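Local coordinates for glideosome-associated protein 50 (Plasmodium falciparum 3D7, PDB 3TGH) that belongs to the glideosome complex of gliding motility and host-cell invasion, may tether it to the inner membrane complex, and has a purple acid phosphatase fold, at residues A[225-237]-A[244-257]. Sequence-based numbering, arbitrary orientation.
Sequences EVDLYISGHDNNM and DMAHITCGSGSMSQ. With CO (cobalt (II) ion), chain G.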
ATOM      1  N   GLU A 225       1.146 -17.482   1.543  1.00 35.00           N
ATOM      2  CA  GLU A 225       2.145 -17.154   2.569  1.00 36.09           C
ATOM      3  C   GLU A 225       2.608 -15.696   2.496  1.00 34.33           C
ATOM      4  O   GLU A 225       3.804 -15.393   2.604  1.00 34.04           O
ATOM      5  CB  GLU A 225       3.342 -18.102   2.494  1.00 38.33           C
ATOM      6  CG  GLU A 225       2.992 -19.574   2.647  1.00 41.92           C
ATOM      7  CD  GLU A 225       4.215 -20.420   2.935  1.00 48.95           C
ATOM      8  OE1 GLU A 225       4.774 -20.299   4.048  1.00 53.07           O
ATOM      9  OE2 GLU A 225       4.623 -21.200   2.049  1.00 53.11           O
ATOM     10  N   VAL A 226       1.642 -14.801   2.310  1.00 31.21           N
ATOM     11  CA  VAL A 226       1.896 -13.376   2.269  1.00 29.83           C
ATOM     12  C   VAL A 226       2.501 -12.907   3.594  1.00 29.67           C
ATOM     13  O   VAL A 226       2.103 -13.363   4.669  1.00 31.60           O
ATOM     14  CB  VAL A 226       0.587 -12.612   1.947  1.00 28.58           C
ATOM     15  CG1 VAL A 226       0.704 -11.127   2.270  1.00 31.31           C
ATOM     16  CG2 VAL A 226       0.207 -12.855   0.478  1.00 26.78           C
ATOM     17  N   ASP A 227       3.461 -11.995   3.504  1.00 29.05           N
ATOM     18  CA  ASP A 227       4.163 -11.488   4.680  1.00 29.71           C
ATOM     19  C   ASP A 227       3.411 -10.346   5.357  1.00 29.25           C
ATOM     20  O   ASP A 227       3.170 -10.388   6.571  1.00 30.02           O
ATOM     21  CB  ASP A 227       5.569 -11.027   4.283  1.00 31.24           C
ATOM     22  CG  ASP A 227       6.432 -12.171   3.792  1.00 37.46           C
ATOM     23  OD1 ASP A 227       6.804 -13.038   4.615  1.00 42.28           O
ATOM     24  OD2 ASP A 227       6.736 -12.212   2.579  1.00 39.06           O
ATOM     25  N   LEU A 228       3.047  -9.337   4.566  1.00 26.80           N
ATOM     26  CA  LEU A 228       2.391  -8.122   5.053  1.00 27.92           C
ATOM     27  C   LEU A 228       1.169  -7.776   4.209  1.00 27.33           C
ATOM     28  O   LEU A 228       1.238  -7.794   2.980  1.00 23.49           O
ATOM     29  CB  LEU A 228       3.330  -6.924   4.936  1.00 29.51           C
ATOM     30  CG  LEU A 228       4.272  -6.485   6.048  1.00 36.80           C
ATOM     31  CD1 LEU A 228       5.133  -7.610   6.547  1.00 39.85           C
ATOM     32  CD2 LEU A 228       5.109  -5.330   5.518  1.00 34.06           C
ATOM     33  N   TYR A 229       0.068  -7.425   4.867  1.00 22.50           N
ATOM     34  CA  TYR A 229      -1.015  -6.707   4.205  1.00 20.97           C
ATOM     35  C   TYR A 229      -1.057  -5.317   4.823  1.00 20.81           C
ATOM     36  O   TYR A 229      -1.343  -5.169   6.006  1.00 23.95           O
ATOM     37  CB  TYR A 229      -2.374  -7.413   4.348  1.00 23.35           C
ATOM     38  CG  TYR A 229      -3.528  -6.599   3.775  1.00 23.51           C
ATOM     39  CD1 TYR A 229      -3.456  -6.065   2.492  1.00 25.96           C
ATOM     40  CD2 TYR A 229      -4.668  -6.338   4.517  1.00 24.43           C
ATOM     41  CE1 TYR A 229      -4.487  -5.307   1.965  1.00 26.58           C
ATOM     42  CE2 TYR A 229      -5.721  -5.584   3.990  1.00 24.72           C
ATOM     43  CZ  TYR A 229      -5.618  -5.063   2.716  1.00 27.48           C
ATOM     44  OH  TYR A 229      -6.636  -4.310   2.175  1.00 27.54           O
ATOM     45  N   ILE A 230      -0.710  -4.312   4.020  1.00 20.80           N
ATOM     46  CA  ILE A 230      -0.656  -2.920   4.452  1.00 21.72           C
ATOM     47  C   ILE A 230      -1.912  -2.197   3.977  1.00 22.83           C
ATOM     48  O   ILE A 230      -2.207  -2.163   2.775  1.00 22.47           O
ATOM     49  CB  ILE A 230       0.600  -2.200   3.888  1.00 21.86           C
ATOM     50  CG1 ILE A 230       1.878  -2.999   4.202  1.00 24.39           C
ATOM     51  CG2 ILE A 230       0.673  -0.756   4.435  1.00 23.33           C
ATOM     52  CD1 ILE A 230       3.161  -2.453   3.518  1.00 23.83           C
ATOM     53  N   SER A 231      -2.670  -1.646   4.921  1.00 21.38           N
ATOM     54  CA  SER A 231      -3.914  -0.965   4.604  1.00 21.71           C
ATOM     55  C   SER A 231      -3.961   0.393   5.293  1.00 21.11           C
ATOM     56  O   SER A 231      -3.050   0.761   6.040  1.00 23.28           O
ATOM     57  CB  SER A 231      -5.100  -1.837   5.021  1.00 25.81           C
ATOM     58  OG  SER A 231      -5.037  -2.121   6.399  1.00 30.76           O
ATOM     59  N   GLY A 232      -5.014   1.145   5.009  1.00 21.58           N
ATOM     60  CA  GLY A 232      -5.221   2.459   5.590  1.00 22.75           C
ATOM     61  C   GLY A 232      -6.650   2.517   6.083  1.00 22.85           C
ATOM     62  O   GLY A 232      -7.069   1.658   6.857  1.00 23.40           O
ATOM     63  N   HIS A 233      -7.386   3.521   5.623  1.00 24.27           N
ATOM     64  CA  HIS A 233      -8.824   3.665   5.863  1.00 25.44           C
ATOM     65  C   HIS A 233      -9.127   4.110   7.285  1.00 25.76           C
ATOM     66  O   HIS A 233      -9.730   5.155   7.492  1.00 25.79           O
ATOM     67  CB  HIS A 233      -9.581   2.375   5.535  1.00 25.22           C
ATOM     68  CG  HIS A 233     -11.044   2.585   5.345  1.00 26.17           C
ATOM     69  ND1 HIS A 233     -11.612   2.776   4.103  1.00 30.88           N
ATOM     70  CD2 HIS A 233     -12.056   2.652   6.240  1.00 28.79           C
ATOM     71  CE1 HIS A 233     -12.917   2.940   4.243  1.00 33.05           C
ATOM     72  NE2 HIS A 233     -13.208   2.874   5.529  1.00 28.50           N
ATOM     73  N   ASP A 234      -8.726   3.302   8.257  1.00 27.42           N
ATOM     74  CA  ASP A 234      -8.751   3.719   9.653  1.00 27.77           C
ATOM     75  C   ASP A 234      -7.559   4.638   9.911  1.00 26.92           C
ATOM     76  O   ASP A 234      -6.423   4.310   9.565  1.00 28.10           O
ATOM     77  CB  ASP A 234      -8.733   2.499  10.575  1.00 27.90           C
ATOM     78  CG  ASP A 234     -10.040   1.721  10.531  1.00 28.31           C
ATOM     79  OD1 ASP A 234     -11.099   2.348  10.307  1.00 29.87           O
ATOM     80  OD2 ASP A 234     -10.019   0.485  10.722  1.00 31.45           O
ATOM     81  N   ASN A 235      -7.830   5.796  10.504  1.00 27.44           N
ATOM     82  CA  ASN A 235      -6.833   6.853  10.639  1.00 27.87           C
ATOM     83  C   ASN A 235      -5.991   6.670  11.887  1.00 27.86           C
ATOM     84  O   ASN A 235      -6.067   7.452  12.844  1.00 29.63           O
ATOM     85  CB  ASN A 235      -7.490   8.232  10.604  1.00 27.96           C
ATOM     86  CG  ASN A 235      -8.307   8.454   9.351  1.00 32.11           C
ATOM     87  OD1 ASN A 235      -9.450   8.896   9.424  1.00 29.62           O
ATOM     88  ND2 ASN A 235      -7.730   8.130   8.190  1.00 26.53           N
ATOM     89  N   ASN A 236      -5.188   5.613  11.854  1.00 26.95           N
ATOM     90  CA  ASN A 236      -4.311   5.252  12.953  1.00 26.77           C
ATOM     91  C   ASN A 236      -3.183   4.381  12.430  1.00 28.18           C
ATOM     92  O   ASN A 236      -3.132   4.063  11.225  1.00 26.02           O
ATOM     93  CB  ASN A 236      -5.099   4.537  14.065  1.00 27.91           C
ATOM     94  CG  ASN A 236      -5.773   3.263  13.588  1.00 28.07           C
ATOM     95  OD1 ASN A 236      -6.970   3.252  13.313  1.00 31.29           O
ATOM     96  ND2 ASN A 236      -5.010   2.182  13.493  1.00 30.13           N
ATOM     97  N   MET A 237      -2.270   4.023  13.321  1.00 27.07           N
ATOM     98  CA  MET A 237      -1.229   3.056  13.005  1.00 26.63           C
ATOM     99  C   MET A 237      -1.455   1.831  13.868  1.00 27.38           C
ATOM    100  O   MET A 237      -1.863   1.948  15.030  1.00 28.90           O
ATOM    101  CB  MET A 237       0.161   3.655  13.252  1.00 28.98           C
ATOM    102  CG  MET A 237       0.498   4.793  12.284  1.00 35.08           C
ATOM    103  SD  MET A 237       2.165   5.499  12.474  1.00 41.94           S
ATOM    104  CE  MET A 237       2.190   5.866  14.210  1.00 32.17           C
ATOM    105  N   ASP A 244       1.898 -15.855  11.167  1.00 53.24           N
ATOM    106  CA  ASP A 244       3.076 -15.378  10.416  1.00 52.45           C
ATOM    107  C   ASP A 244       2.741 -14.379   9.294  1.00 49.10           C
ATOM    108  O   ASP A 244       3.519 -14.212   8.354  1.00 49.76           O
ATOM    109  CB  ASP A 244       3.892 -16.558   9.857  1.00 54.81           C
ATOM    110  CG  ASP A 244       4.368 -17.514  10.944  1.00 58.88           C
ATOM    111  OD1 ASP A 244       5.030 -17.054  11.902  1.00 61.43           O
ATOM    112  OD2 ASP A 244       4.089 -18.727  10.833  1.00 63.29           O
ATOM    113  N   MET A 245       1.590 -13.719   9.403  1.00 44.77           N
ATOM    114  CA  MET A 245       1.247 -12.604   8.527  1.00 42.23           C
ATOM    115  C   MET A 245       1.015 -11.376   9.386  1.00 39.33           C
ATOM    116  O   MET A 245       0.299 -11.443  10.389  1.00 42.96           O
ATOM    117  CB  MET A 245      -0.014 -12.899   7.712  1.00 42.44           C
ATOM    118  CG  MET A 245      -0.289 -11.848   6.638  1.00 44.06           C
ATOM    119  SD  MET A 245      -1.813 -12.078   5.699  1.00 45.27           S
ATOM    120  CE  MET A 245      -1.775 -13.841   5.373  1.00 45.09           C
ATOM    121  N   ALA A 246       1.627 -10.264   8.997  1.00 34.55           N
ATOM    122  CA  ALA A 246       1.425  -9.002   9.678  1.00 32.97           C
ATOM    123  C   ALA A 246       0.381  -8.173   8.932  1.00 30.27           C
ATOM    124  O   ALA A 246       0.486  -7.959   7.728  1.00 32.77           O
ATOM    125  CB  ALA A 246       2.729  -8.232   9.787  1.00 30.74           C
ATOM    126  N   HIS A 247      -0.622  -7.708   9.665  1.00 27.75           N
ATOM    127  CA  HIS A 247      -1.588  -6.757   9.151  1.00 26.05           C
ATOM    128  C   HIS A 247      -1.175  -5.395   9.673  1.00 26.03           C
ATOM    129  O   HIS A 247      -1.160  -5.160  10.881  1.00 26.60           O
ATOM    130  CB  HIS A 247      -2.995  -7.121   9.629  1.00 27.11           C
ATOM    131  CG  HIS A 247      -3.449  -8.471   9.177  1.00 28.08           C
ATOM    132  ND1 HIS A 247      -4.315  -8.648   8.119  1.00 28.63           N
ATOM    133  CD2 HIS A 247      -3.132  -9.713   9.618  1.00 29.70           C
ATOM    134  CE1 HIS A 247      -4.526  -9.941   7.940  1.00 31.89           C
ATOM    135  NE2 HIS A 247      -3.823 -10.608   8.840  1.00 30.30           N
ATOM    136  N   ILE A 248      -0.803  -4.506   8.765  1.00 25.39           N
ATOM    137  CA  ILE A 248      -0.329  -3.197   9.148  1.00 24.52           C
ATOM    138  C   ILE A 248      -1.325  -2.154   8.684  1.00 26.05           C
ATOM    139  O   ILE A 248      -1.647  -2.091   7.493  1.00 25.23           O
ATOM    140  CB  ILE A 248       1.042  -2.904   8.532  1.00 26.28           C
ATOM    141  CG1 ILE A 248       2.097  -3.867   9.093  1.00 30.85           C
ATOM    142  CG2 ILE A 248       1.426  -1.454   8.788  1.00 26.35           C
ATOM    143  CD1 ILE A 248       3.459  -3.724   8.447  1.00 33.55           C
ATOM    144  N   THR A 249      -1.817  -1.346   9.627  1.00 24.73           N
ATOM    145  CA  THR A 249      -2.595  -0.171   9.295  1.00 24.82           C
ATOM    146  C   THR A 249      -1.677   1.047   9.338  1.00 26.91           C
ATOM    147  O   THR A 249      -0.935   1.271  10.311  1.00 25.87           O
ATOM    148  CB  THR A 249      -3.769   0.069  10.253  1.00 27.96           C
ATOM    149  OG1 THR A 249      -4.549  -1.123  10.364  1.00 29.54           O
ATOM    150  CG2 THR A 249      -4.646   1.201   9.728  1.00 27.87           C
ATOM    151  N   CYS A 250      -1.728   1.819   8.263  1.00 26.94           N
ATOM    152  CA  CYS A 250      -0.938   3.026   8.121  1.00 27.10           C
ATOM    153  C   CYS A 250      -1.846   4.062   7.472  1.00 26.53           C
ATOM    154  O   CYS A 250      -1.675   4.423   6.306  1.00 26.70           O
ATOM    155  CB  CYS A 250       0.312   2.726   7.292  1.00 31.15           C
ATOM    156  SG  CYS A 250       1.496   4.061   7.228  1.00 38.64           S
ATOM    157  N   GLY A 251      -2.841   4.516   8.235  1.00 25.14           N
ATOM    158  CA  GLY A 251      -3.885   5.401   7.714  1.00 24.99           C
ATOM    159  C   GLY A 251      -3.894   6.802   8.302  1.00 27.45           C
ATOM    160  O   GLY A 251      -4.849   7.554   8.099  1.00 25.93           O
ATOM    161  N   SER A 252      -2.822   7.182   8.996  1.00 26.70           N
ATOM    162  CA  SER A 252      -2.792   8.476   9.681  1.00 27.51           C
ATOM    163  C   SER A 252      -1.812   9.469   9.034  1.00 26.93           C
ATOM    164  O   SER A 252      -1.128  10.224   9.723  1.00 26.61           O
ATOM    165  CB  SER A 252      -2.503   8.266  11.178  1.00 27.32           C
ATOM    166  OG  SER A 252      -1.202   7.740  11.406  1.00 29.89           O
ATOM    167  N   GLY A 253      -1.767   9.490   7.703  1.00 24.64           N
ATOM    168  CA  GLY A 253      -0.906  10.427   6.983  1.00 24.72           C
ATOM    169  C   GLY A 253      -1.287  11.899   7.131  1.00 26.85           C
ATOM    170  O   GLY A 253      -0.442  12.776   6.951  1.00 27.78           O
ATOM    171  N   SER A 254      -2.561  12.176   7.417  1.00 25.54           N
ATOM    172  CA  SER A 254      -3.036  13.559   7.613  1.00 26.74           C
ATOM    173  C   SER A 254      -3.985  13.759   8.804  1.00 29.36           C
ATOM    174  O   SER A 254      -4.153  14.888   9.259  1.00 30.56           O
ATOM    175  CB  SER A 254      -3.743  14.076   6.359  1.00 28.42           C
ATOM    176  OG  SER A 254      -4.946  13.369   6.104  1.00 28.12           O
ATOM    177  N   MET A 255      -4.609  12.682   9.276  1.00 29.01           N
ATOM    178  CA  MET A 255      -5.655  12.754  10.302  1.00 31.72           C
ATOM    179  C   MET A 255      -5.476  11.654  11.309  1.00 33.26           C
ATOM    180  O   MET A 255      -4.913  10.604  11.006  1.00 30.62           O
ATOM    181  CB  MET A 255      -7.046  12.545   9.692  1.00 33.46           C
ATOM    182  CG  MET A 255      -7.440  13.499   8.603  1.00 37.79           C
ATOM    183  SD  MET A 255      -9.035  13.018   7.911  1.00 42.10           S
ATOM    184  CE  MET A 255      -8.613  11.512   7.026  1.00 39.84           C
ATOM    185  N   SER A 256      -6.026  11.886  12.494  1.00 35.13           N
ATOM    186  CA  SER A 256      -5.994  10.932  13.582  1.00 39.94           C
ATOM    187  C   SER A 256      -7.405  10.734  14.124  1.00 42.98           C
ATOM    188  O   SER A 256      -8.125  11.701  14.366  1.00 43.71           O
ATOM    189  CB  SER A 256      -5.103  11.457  14.706  1.00 42.07           C
ATOM    190  OG  SER A 256      -5.259  10.673  15.883  1.00 45.44           O
ATOM    191  N   GLN A 257      -7.799   9.482  14.301  1.00 44.94           N
ATOM    192  CA  GLN A 257      -8.978   9.172  15.095  1.00 52.15           C
ATOM    193  C   GLN A 257      -8.503   8.274  16.228  1.00 55.90           C
ATOM    194  O   GLN A 257      -7.691   7.361  16.007  1.00 56.01           O
ATOM    195  CB  GLN A 257     -10.099   8.554  14.254  1.00 51.01           C
ATOM    196  CG  GLN A 257      -9.722   7.301  13.513  1.00 51.78           C
ATOM    197  CD  GLN A 257     -10.657   6.962  12.347  1.00 50.44           C
ATOM    198  OE1 GLN A 257     -10.483   5.938  11.697  1.00 35.22           O
ATOM    199  NE2 GLN A 257     -11.645   7.815  12.089  1.00 52.07           N
TER
HETATM  200 CO    CO G  21     -15.264   2.580   6.213  1.00 50.06          CO
HETATM  201  O   HOH W   1      -5.956  -0.451  12.622  1.00 22.21           O
HETATM  202  O   HOH W   2     -15.859   4.362   5.506  1.00 38.45           O
HETATM  203  O   HOH W   3     -16.037   2.001   3.960  1.00 33.82           O
HETATM  204  O   HOH W   4     -14.864   3.245   8.376  1.00 33.30           O
HETATM  205  O   HOH W   5     -15.022   0.217   6.558  1.00 30.64           O
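Three hydrogen bonds hold N235 to 244-257. Its backbone N gives one to Q257 OE1 (2.9 Å) that is straight at the hydrogen but arrives above the amide plane of the glutamine, and its O accepts from Q257 N in the carbonyl plane. With CG beside the backbone N (chi1 -56°), ND2 donates a hydrogen bond of 2.9 Å to G251 O, which lies close to the plane of that amide. The bent M255 chain packs its methyl CE 3.6 Å from N235 OD1. Next to this, G251 N bonds N236 O at 3.0 Å, and a water joins N236 ND2 to T249 OG1, while T249 CG2, anti to the backbone N, packs 3.6 Å from both N236 O and D234 O. Upstream of N235, strands 228-231 and 245-250 run parallel, 19° apart; five backbone bonds alternate from A246 N to D227 O through C250 N to S231 O. On one face, shared with I230 and A246, L228 CD2 meets I248 CD1 at 3.7 Å; I286 of strand 285-292 touches L228, and F290 touches I248 and M237. The other face carries Y229, with H247 ND1 near its ring plane at the edge; Y229 OH bonds Q199 O. The CB of H233 points away from 244-257; its NE2 binds cobalt at 2.2 Å, alongside four waters, and D198 is a further polar partner of its side chain. Strand 237-242 returns antiparallel to 245-250, pairing M237 with C250. Central parallel strands whose C-terminal loops carry metal-binding histidines, here the experimentally established H233, are characteristic of the calcineurin-like metallophosphoesterase fold.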